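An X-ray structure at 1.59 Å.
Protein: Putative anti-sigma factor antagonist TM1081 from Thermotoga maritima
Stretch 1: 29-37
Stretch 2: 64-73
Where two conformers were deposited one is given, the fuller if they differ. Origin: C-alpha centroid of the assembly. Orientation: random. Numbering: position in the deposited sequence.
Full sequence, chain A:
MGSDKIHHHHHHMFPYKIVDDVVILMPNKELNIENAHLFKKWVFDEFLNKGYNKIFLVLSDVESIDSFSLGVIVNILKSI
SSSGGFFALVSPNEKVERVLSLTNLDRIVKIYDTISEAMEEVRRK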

# COMPACT_ATOMS: atom_id res chain seq x y z
N LYS A 29 8.14 17.77 -0.66
CA LYS A 29 8.85 16.94 -1.59
C LYS A 29 8.11 15.62 -1.82
O LYS A 29 7.15 15.25 -1.13
CB LYS A 29 10.25 16.62 -1.04
CG LYS A 29 11.18 17.81 -0.94
CD LYS A 29 12.54 17.41 -0.34
CE LYS A 29 12.50 17.35 1.19
NZ LYS A 29 12.41 18.72 1.80
N GLU A 30 8.60 14.91 -2.80
CA GLU A 30 8.06 13.66 -3.20
C GLU A 30 7.90 12.68 -2.03
O GLU A 30 8.77 12.60 -1.18
CB GLU A 30 9.01 13.06 -4.26
CG GLU A 30 8.45 11.93 -5.02
CD GLU A 30 7.04 12.20 -5.37
OE1 GLU A 30 6.82 13.05 -6.27
OE2 GLU A 30 6.17 11.60 -4.70
N LEU A 31 6.76 12.00 -1.97
CA LEU A 31 6.54 10.89 -1.05
C LEU A 31 6.54 9.62 -1.87
O LEU A 31 5.66 9.44 -2.74
CB LEU A 31 5.20 11.01 -0.34
CG LEU A 31 5.10 12.11 0.69
CD1 LEU A 31 3.70 12.04 1.29
CD2 LEU A 31 6.22 11.94 1.72
N ASN A 32 7.53 8.78 -1.64
CA ASN A 32 7.78 7.59 -2.49
C ASN A 32 8.61 6.58 -1.72
O ASN A 32 8.83 6.79 -0.53
CB ASN A 32 8.43 8.01 -3.81
CG ASN A 32 9.81 8.68 -3.62
OD1 ASN A 32 10.51 8.44 -2.62
ND2 ASN A 32 10.22 9.52 -4.58
N ILE A 33 9.05 5.52 -2.37
CA ILE A 33 9.82 4.43 -1.76
C ILE A 33 11.00 4.92 -0.92
O ILE A 33 11.29 4.35 0.12
CB ILE A 33 10.28 3.39 -2.82
CG1 ILE A 33 10.96 2.18 -2.18
CG2 ILE A 33 11.15 4.02 -3.94
CD1 ILE A 33 11.15 1.01 -3.13
N GLU A 34 11.67 5.98 -1.34
CA GLU A 34 12.84 6.44 -0.60
C GLU A 34 12.54 7.00 0.80
O GLU A 34 13.37 6.77 1.74
CB GLU A 34 13.63 7.46 -1.42
CG GLU A 34 14.39 6.84 -2.58
CD GLU A 34 15.29 7.81 -3.36
OE1 GLU A 34 14.84 8.94 -3.65
OE2 GLU A 34 16.42 7.40 -3.70
N ASN A 35 11.42 7.70 0.93
CA ASN A 35 11.01 8.34 2.20
C ASN A 35 9.76 7.82 2.88
O ASN A 35 9.35 8.30 3.94
CB ASN A 35 11.03 9.87 2.10
CG ASN A 35 9.96 10.40 1.22
OD1 ASN A 35 9.22 9.63 0.60
ND2 ASN A 35 9.85 11.74 1.16
N ALA A 36 9.11 6.81 2.27
CA ALA A 36 7.82 6.38 2.76
C ALA A 36 7.85 5.89 4.20
O ALA A 36 7.05 6.32 5.00
CB ALA A 36 7.19 5.32 1.84
N HIS A 37 8.78 4.98 4.53
CA HIS A 37 8.87 4.46 5.91
C HIS A 37 9.21 5.56 6.89
O HIS A 37 8.62 5.65 7.97
CB HIS A 37 9.89 3.34 6.03
CG HIS A 37 10.05 2.83 7.43
ND1 HIS A 37 8.98 2.30 8.14
CD2 HIS A 37 11.12 2.81 8.26
CE1 HIS A 37 9.41 1.97 9.35
NE2 HIS A 37 10.69 2.28 9.45
N SER A 64 4.04 12.95 -7.56
CA SER A 64 3.50 11.65 -7.89
C SER A 64 3.55 10.80 -6.63
O SER A 64 4.27 11.13 -5.68
CB SER A 64 4.32 10.97 -8.99
OG SER A 64 5.59 10.62 -8.49
N ILE A 65 2.77 9.74 -6.60
CA ILE A 65 2.87 8.74 -5.55
C ILE A 65 3.11 7.38 -6.18
O ILE A 65 2.74 7.13 -7.34
CB ILE A 65 1.64 8.67 -4.62
CG1 ILE A 65 0.37 8.46 -5.45
CG2 ILE A 65 1.56 9.96 -3.69
CD1 ILE A 65 -0.91 8.10 -4.62
N ASP A 66 3.73 6.51 -5.40
CA ASP A 66 4.04 5.15 -5.81
C ASP A 66 3.39 4.16 -4.84
O ASP A 66 2.63 4.56 -3.93
CB ASP A 66 5.57 4.96 -6.03
CG ASP A 66 6.42 4.92 -4.73
OD1 ASP A 66 5.86 4.81 -3.63
OD2 ASP A 66 7.69 4.96 -4.90
N SER A 67 3.68 2.86 -5.01
CA SER A 67 3.01 1.85 -4.21
C SER A 67 3.37 1.98 -2.74
O SER A 67 2.55 1.68 -1.87
CB SER A 67 3.34 0.45 -4.71
OG SER A 67 4.70 0.11 -4.54
N PHE A 68 4.59 2.44 -2.45
CA PHE A 68 5.02 2.64 -1.08
C PHE A 68 4.35 3.81 -0.42
O PHE A 68 3.89 3.69 0.73
CB PHE A 68 6.57 2.76 -0.98
CG PHE A 68 7.27 1.45 -0.98
CD1 PHE A 68 7.22 0.61 -2.07
CD2 PHE A 68 8.02 1.06 0.12
CE1 PHE A 68 7.86 -0.62 -2.05
CE2 PHE A 68 8.69 -0.14 0.13
CZ PHE A 68 8.60 -0.99 -0.95
N SER A 69 4.19 4.92 -1.13
CA SER A 69 3.47 6.05 -0.51
C SER A 69 1.98 5.70 -0.37
O SER A 69 1.32 6.08 0.62
CB SER A 69 3.74 7.40 -1.19
OG SER A 69 3.99 7.34 -2.59
N LEU A 70 1.44 4.90 -1.29
CA LEU A 70 0.08 4.43 -1.12
C LEU A 70 -0.05 3.54 0.12
O LEU A 70 -1.02 3.64 0.87
CB LEU A 70 -0.42 3.61 -2.31
CG LEU A 70 -1.06 4.36 -3.44
CD1 LEU A 70 -1.31 3.37 -4.61
CD2 LEU A 70 -2.36 5.05 -2.96
N GLY A 71 0.93 2.67 0.35
CA GLY A 71 0.90 1.82 1.53
C GLY A 71 0.89 2.64 2.82
O GLY A 71 0.17 2.31 3.78
N VAL A 72 1.63 3.74 2.83
CA VAL A 72 1.63 4.66 3.97
C VAL A 72 0.25 5.31 4.17
O VAL A 72 -0.28 5.34 5.30
CB VAL A 72 2.77 5.64 3.92
CG1 VAL A 72 2.59 6.74 4.99
CG2 VAL A 72 4.11 4.81 4.08
N ILE A 73 -0.35 5.79 3.08
CA ILE A 73 -1.69 6.34 3.14
C ILE A 73 -2.69 5.33 3.71
O ILE A 73 -3.50 5.65 4.59
CB ILE A 73 -2.12 6.86 1.77
CG1 ILE A 73 -1.26 8.08 1.42
CG2 ILE A 73 -3.61 7.18 1.73
CD1 ILE A 73 -1.46 8.56 -0.01

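The contact joins stretch 1 to a loop that enters a helix at Ser 67, and most of its polar logic sits where that helix begins. Asp 66 is the N-cap. Asp 66 OD1 accepts from Ser 69 N at 3.0 Å, with good geometry, and from Phe 68 N at 2.9 Å in a bent, weak bond, so one oxygen serves two amides of the first helical turn, which has no preceding turn to supply acceptors. The other oxygen is free to look across the contact: Ile 33 N donates to Asp 66 OD2 at 2.9 Å and 153°. One carboxylate therefore caps its own helix and ties down stretch 1.

Ser 69 answers in the same economical way. Ser 69 OG accepts from Asp 66 N at 2.9 Å, nearly straight at 164°, and donates to Leu 31 O across the contact at 2.7 Å. With the amide proton already pointed at it, the hydroxyl can spend its own on the loop carbonyl. Asp 66 and Ser 69 thus satisfy each other's backbone amides; Asp 66 still has its second oxygen for stretch 1, and Ser 69 the proton of the same hydroxyl.

Stretch 1 is held in shape from within. Asn 35 ND2 donates to Glu 30 O at 2.7 Å, while Asn 35 OD1 accepts from Asn 32 N at 2.9 Å and 169°; a single amide side chain reads both a carbonyl and an NH of the chain before it. Asn 32 OD1 in turn accepts from Glu 34 N at 3.0 Å, and Asn 32 O receives weak bonds from Asn 35 N and Ala 36 N. With Asn 32 N and Glu 34 N met locally, Ile 33 N between them is the amide that reaches over to Asp 66.

At the other end, Ser 64 N donates to Glu 30 OE1 at 3.1 Å. The second carboxylate oxygen is less certain, since the model places Glu 30 OE2 an impossible 2.2 Å from Ser 64 O, and no rule should be drawn from it.

Apolar packing follows along the helix. Ile 33 lies over one face of the Phe 68 ring, with Ile 33 CG1 3.8 Å from the ring centroid and only 6° off its normal. Ala 36 points its CB toward stretch 2, where Ala 36 CB meets Phe 68 CB at 3.9 Å and Val 72 CG2 at 3.8 Å. Phe 68 and Val 72 are one helical turn apart, so the small side chain touches successive turns.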